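PDB 2IP2: probable phenazine-specific methyltransferase from Pseudomonas aeruginosa, which transfers a methyl group from S-adenosyl-L-methionine to phenazine-1-carboxylate, giving 5-methylphenazine-1-carboxylate on the pathway to the blue virulence pigment pyocyanin. Local coordinates for residues E180-K183 and A184-A188; F128-F132 and Y133-K137. All coordinates share one frame; numbering follows the deposited sequence. Where two conformers were deposited one is given.

Contact 1 of 2, residues E180-K183 and A184-A188; sequences ELTK and AILQA
Glu180 and Ala184 make the first full turn of helix 180-188, the carbonyl oxygen Glu180 O taking Ala184 N at 2.9 Å in a nearly straight bond (170° at the hydrogen). The carboxylate oxygens of Glu180 are hydrogen-bonded to side-chain amides, OE2 to Asn209 and OE1 to Asn154. Leu181 O accepts Ile185 N, and on the same flank the two side chains meet obliquely, Leu181 CD1 lying 3.8 Å from Ile185 CD1. CG of Leu181 stands opposite its own backbone N (chi1 176°), which swings the branch alongside the carbonyl and on toward Ile185. Both residues press on Leu238 of strand 236-240. Thr182 splits its duties: the methyl CG2 runs beside Leu186 and touches Leu186 CD1 at 3.6 Å, while OG1 is hydrogen-bonded to Asp173 near the C-terminal end of strand 170-174. Its carbonyl oxygen, Thr182 O, receives Leu186 N at 3.0 Å. Lys183 closes the segment on the outer flank, where its CG lies 3.7 Å from Gln187 CD and the two chains point the same way; Lys183 O takes Gln187 N at 2.9 Å. The chemistry is that of an amphipathic helix in a beta-alpha-beta unit of the Rossmann-like methyltransferase domain: leucine and isoleucine branches pack the buried flank against the sheet, the threonine hydroxyl is hydrogen-bonded to a strand residue, and longer polar chains occupy the other flank.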
loop_
_atom_site.group_PDB
_atom_site.type_symbol
_atom_site.label_atom_id
_atom_site.label_comp_id
_atom_site.label_asym_id
_atom_site.label_seq_id
_atom_site.Cartn_x
_atom_site.Cartn_y
_atom_site.Cartn_z
ATOM N N GLU A 180 -9.369 6.062 -27.634
ATOM C CA GLU A 180 -9.178 4.624 -27.378
ATOM C C GLU A 180 -10.457 3.800 -27.459
ATOM O O GLU A 180 -10.421 2.657 -27.896
ATOM C CB GLU A 180 -8.477 4.390 -26.023
ATOM C CG GLU A 180 -7.005 4.889 -26.038
ATOM C CD GLU A 180 -6.091 4.055 -26.974
ATOM O OE1 GLU A 180 -6.151 2.810 -26.940
ATOM O OE2 GLU A 180 -5.264 4.635 -27.693
ATOM N N LEU A 181 -11.573 4.377 -27.012
ATOM C CA LEU A 181 -12.864 3.669 -27.053
ATOM C C LEU A 181 -13.319 3.411 -28.486
ATOM O O LEU A 181 -13.671 2.265 -28.870
ATOM C CB LEU A 181 -13.936 4.442 -26.269
ATOM C CG LEU A 181 -15.367 3.906 -26.271
ATOM C CD1 LEU A 181 -15.463 2.376 -25.949
ATOM C CD2 LEU A 181 -16.267 4.746 -25.323
ATOM N N THR A 182 -13.248 4.457 -29.297
ATOM C CA THR A 182 -13.548 4.323 -30.729
ATOM C C THR A 182 -12.641 3.251 -31.364
ATOM O O THR A 182 -13.121 2.371 -32.089
ATOM C CB THR A 182 -13.366 5.683 -31.423
ATOM O OG1 THR A 182 -14.421 6.562 -30.979
ATOM C CG2 THR A 182 -13.451 5.549 -32.942
ATOM N N LYS A 183 -11.346 3.299 -31.055
ATOM C CA LYS A 183 -10.433 2.329 -31.643
ATOM C C LYS A 183 -10.731 0.889 -31.191
ATOM O O LYS A 183 -10.754 -0.002 -32.026
ATOM C CB LYS A 183 -8.987 2.727 -31.362
ATOM C CG LYS A 183 -7.980 1.620 -31.578
ATOM C CD LYS A 183 -6.729 1.974 -30.815
ATOM C CE LYS A 183 -6.052 3.174 -31.452
ATOM N NZ LYS A 183 -4.910 2.719 -32.322
ATOM N N ALA A 184 -10.978 0.674 -29.886
ATOM C CA ALA A 184 -11.417 -0.624 -29.358
ATOM C C ALA A 184 -12.665 -1.130 -30.123
ATOM O O ALA A 184 -12.722 -2.305 -30.580
ATOM C CB ALA A 184 -11.699 -0.533 -27.842
ATOM N N ILE A 185 -13.620 -0.245 -30.370
ATOM C CA ILE A 185 -14.842 -0.685 -31.042
ATOM C C ILE A 185 -14.551 -1.143 -32.487
ATOM O O ILE A 185 -14.969 -2.244 -32.900
ATOM C CB ILE A 185 -15.982 0.377 -31.029
ATOM C CG1 ILE A 185 -16.482 0.618 -29.600
ATOM C CG2 ILE A 185 -17.125 -0.058 -31.975
ATOM C CD1 ILE A 185 -17.054 2.049 -29.395
ATOM N N LEU A 186 -13.832 -0.315 -33.242
ATOM C CA LEU A 186 -13.561 -0.633 -34.633
ATOM C C LEU A 186 -12.599 -1.806 -34.806
ATOM O O LEU A 186 -12.630 -2.476 -35.859
ATOM C CB LEU A 186 -13.120 0.600 -35.413
ATOM C CG LEU A 186 -14.107 1.787 -35.350
ATOM C CD1 LEU A 186 -13.393 3.136 -35.581
ATOM C CD2 LEU A 186 -15.282 1.637 -36.269
ATOM N N GLN A 187 -11.763 -2.076 -33.800
ATOM C CA GLN A 187 -10.878 -3.215 -33.922
ATOM C C GLN A 187 -11.631 -4.523 -33.644
ATOM O O GLN A 187 -11.346 -5.537 -34.263
ATOM C CB GLN A 187 -9.666 -3.040 -33.021
ATOM C CG GLN A 187 -8.828 -1.826 -33.423
ATOM C CD GLN A 187 -7.459 -1.832 -32.783
ATOM O OE1 GLN A 187 -7.296 -2.247 -31.629
ATOM N NE2 GLN A 187 -6.462 -1.375 -33.536
ATOM N N ALA A 188 -12.637 -4.468 -32.767
ATOM C CA ALA A 188 -13.472 -5.629 -32.435
ATOM C C ALA A 188 -14.500 -5.923 -33.538
ATOM O O ALA A 188 -14.808 -7.092 -33.828
ATOM C CB ALA A 188 -14.185 -5.386 -31.130
#

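Contact 2 of 2, residues F128-F132 and Y133-K137; sequences FGEDF and YSYLK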
loop_
_atom_site.group_PDB
_atom_site.type_symbol
_atom_site.label_atom_id
_atom_site.label_comp_id
_atom_site.label_asym_id
_atom_site.label_seq_id
_atom_site.Cartn_x
_atom_site.Cartn_y
_atom_site.Cartn_z
ATOM N N PHE A 128 3.094 19.523 -6.845
ATOM C CA PHE A 128 3.764 19.990 -8.104
ATOM C C PHE A 128 3.648 21.519 -8.236
ATOM O O PHE A 128 4.316 22.148 -9.092
ATOM C CB PHE A 128 3.197 19.236 -9.325
ATOM C CG PHE A 128 3.708 17.819 -9.429
ATOM C CD1 PHE A 128 4.902 17.536 -10.095
ATOM C CD2 PHE A 128 2.990 16.760 -8.869
ATOM C CE1 PHE A 128 5.405 16.227 -10.159
ATOM C CE2 PHE A 128 3.467 15.472 -8.900
ATOM C CZ PHE A 128 4.680 15.168 -9.564
ATOM N N GLY A 129 2.789 22.112 -7.414
ATOM C CA GLY A 129 2.596 23.570 -7.459
ATOM C C GLY A 129 1.801 23.977 -8.693
ATOM O O GLY A 129 1.923 25.123 -9.175
ATOM N N GLU A 130 1.000 23.053 -9.200
ATOM C CA GLU A 130 0.318 23.195 -10.486
ATOM C C GLU A 130 -0.823 22.180 -10.597
ATOM O O GLU A 130 -0.654 21.008 -10.183
ATOM C CB GLU A 130 1.338 22.914 -11.607
ATOM C CG GLU A 130 0.831 23.225 -12.969
ATOM C CD GLU A 130 1.847 22.900 -14.088
ATOM O OE1 GLU A 130 2.856 22.242 -13.842
ATOM O OE2 GLU A 130 1.617 23.301 -15.237
ATOM N N ASP A 131 -1.958 22.568 -11.174
ATOM C CA ASP A 131 -3.038 21.624 -11.242
ATOM C C ASP A 131 -2.747 20.533 -12.267
ATOM O O ASP A 131 -1.997 20.752 -13.234
ATOM C CB ASP A 131 -4.409 22.303 -11.420
ATOM C CG ASP A 131 -4.693 22.666 -12.844
ATOM O OD1 ASP A 131 -4.354 23.807 -13.230
ATOM O OD2 ASP A 131 -5.265 21.831 -13.579
ATOM N N PHE A 132 -3.335 19.361 -12.045
ATOM C CA PHE A 132 -3.032 18.160 -12.826
ATOM C C PHE A 132 -3.165 18.329 -14.363
ATOM O O PHE A 132 -2.235 18.005 -15.116
ATOM C CB PHE A 132 -3.946 17.000 -12.367
ATOM C CG PHE A 132 -3.650 15.673 -13.049
ATOM C CD1 PHE A 132 -2.411 15.075 -12.888
ATOM C CD2 PHE A 132 -4.568 15.093 -13.928
ATOM C CE1 PHE A 132 -2.090 13.849 -13.519
ATOM C CE2 PHE A 132 -4.257 13.855 -14.570
ATOM C CZ PHE A 132 -2.994 13.257 -14.345
ATOM N N TYR A 133 -4.336 18.761 -14.817
ATOM C CA TYR A 133 -4.548 18.913 -16.267
ATOM C C TYR A 133 -3.736 20.055 -16.862
ATOM O O TYR A 133 -3.308 19.940 -18.007
ATOM C CB TYR A 133 -6.029 19.039 -16.664
ATOM C CG TYR A 133 -6.727 17.729 -16.437
ATOM C CD1 TYR A 133 -6.350 16.594 -17.167
ATOM C CD2 TYR A 133 -7.720 17.600 -15.437
ATOM C CE1 TYR A 133 -6.962 15.346 -16.935
ATOM C CE2 TYR A 133 -8.335 16.369 -15.194
ATOM C CZ TYR A 133 -7.951 15.250 -15.948
ATOM O OH TYR A 133 -8.568 14.026 -15.711
ATOM N N SER A 134 -3.469 21.095 -16.084
ATOM C CA SER A 134 -2.533 22.154 -16.570
ATOM C C SER A 134 -1.143 21.577 -16.781
ATOM O O SER A 134 -0.514 21.855 -17.823
ATOM C CB SER A 134 -2.450 23.342 -15.630
ATOM O OG SER A 134 -3.714 23.944 -15.526
ATOM N N TYR A 135 -0.677 20.786 -15.794
ATOM C CA TYR A 135 0.608 20.028 -15.875
ATOM C C TYR A 135 0.717 19.127 -17.098
ATOM O O TYR A 135 1.770 19.119 -17.744
ATOM C CB TYR A 135 0.811 19.186 -14.585
ATOM C CG TYR A 135 2.000 18.266 -14.525
ATOM C CD1 TYR A 135 3.254 18.734 -14.168
ATOM C CD2 TYR A 135 1.855 16.892 -14.785
ATOM C CE1 TYR A 135 4.373 17.857 -14.103
ATOM C CE2 TYR A 135 2.948 16.021 -14.718
ATOM C CZ TYR A 135 4.193 16.516 -14.405
ATOM O OH TYR A 135 5.268 15.658 -14.333
ATOM N N LEU A 136 -0.317 18.324 -17.376
ATOM C CA LEU A 136 -0.336 17.421 -18.542
ATOM C C LEU A 136 -0.275 18.177 -19.882
ATOM O O LEU A 136 0.475 17.775 -20.775
ATOM C CB LEU A 136 -1.579 16.513 -18.550
ATOM C CG LEU A 136 -1.640 15.481 -17.417
ATOM C CD1 LEU A 136 -2.861 14.617 -17.761
ATOM C CD2 LEU A 136 -0.409 14.639 -17.273
ATOM N N LYS A 137 -1.048 19.253 -19.973
ATOM C CA LYS A 137 -1.099 20.056 -21.209
ATOM C C LYS A 137 0.236 20.785 -21.385
ATOM O O LYS A 137 0.715 20.920 -22.507
ATOM C CB LYS A 137 -2.239 21.072 -21.159
ATOM C CG LYS A 137 -3.112 21.144 -22.448
ATOM C CD LYS A 137 -4.265 22.152 -22.309
ATOM C CE LYS A 137 -5.330 21.965 -23.428
ATOM N NZ LYS A 137 -6.244 23.171 -23.621
HETATM O O HOH W 1 -6.420 19.718 -12.958
#
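The start of helix 132-138 is capped by Asp131, the N-cap residue, whose carboxylate reaches forward to the first turn at Ser134. Asp131 OD2 accepts Ser134 N at 3.2 Å, the N-H arriving from above the carboxylate plane; chi1 of 82° puts the carboxylate within bonding distance of that N-H. Ser134 OG is modelled 2.4 Å from Asp131 OD1, too short to be taken at face value. A water bridges the same cap, donating to Asp131 OD2 and accepting Tyr133 N at 3.0 Å. Phe132 presents an edge to the face of Tyr133, CD2 over the ring centre with the planes 68° apart; on one face of Phe132 sits Leu136 CG, 4.2 Å from the ring centroid in a CH-pi contact. Tyr135 N closes the first helical bond on Asp131 O at 2.9 Å. Beside it, Glu130 OE1 lies 3.5 Å from Tyr135 CD1, in the ring plane at its edge, and OE2 is salt-bridged to Arg138. Phe124 of helix 123-128 meets Phe128, Phe132 and Tyr135, Phe146 of helix 140-150 meets Phe132 and Leu136, Tyr135 OH is hydrogen-bonded to Glu105 of helix 105-109, and Cys295 of helix 282-295 touches Phe132 and Tyr133.

In the fold
From the N terminus the chain runs through a series of helices to helix 123-128, and contact 2 follows, where residues 128-137 turn into helix 132-138. Helices 140-150 and 154-163 come next, then strand 170-174, and only then contact 1 in helix 180-188. The two are in series, neither nested nor crossed; each is local, so neither closes a long loop. Their centres lie 29 Å apart and their nearest atoms about 13 Å, without touching. Contact 2 gathers helices 105-109, 123-128, 140-150 and 282-295 round helix 132-138, whereas contact 1 belongs to the strand 170-174, helix 180-188, strand 193-198 unit. Helix 154-163, leading into that unit, packs on contact 1.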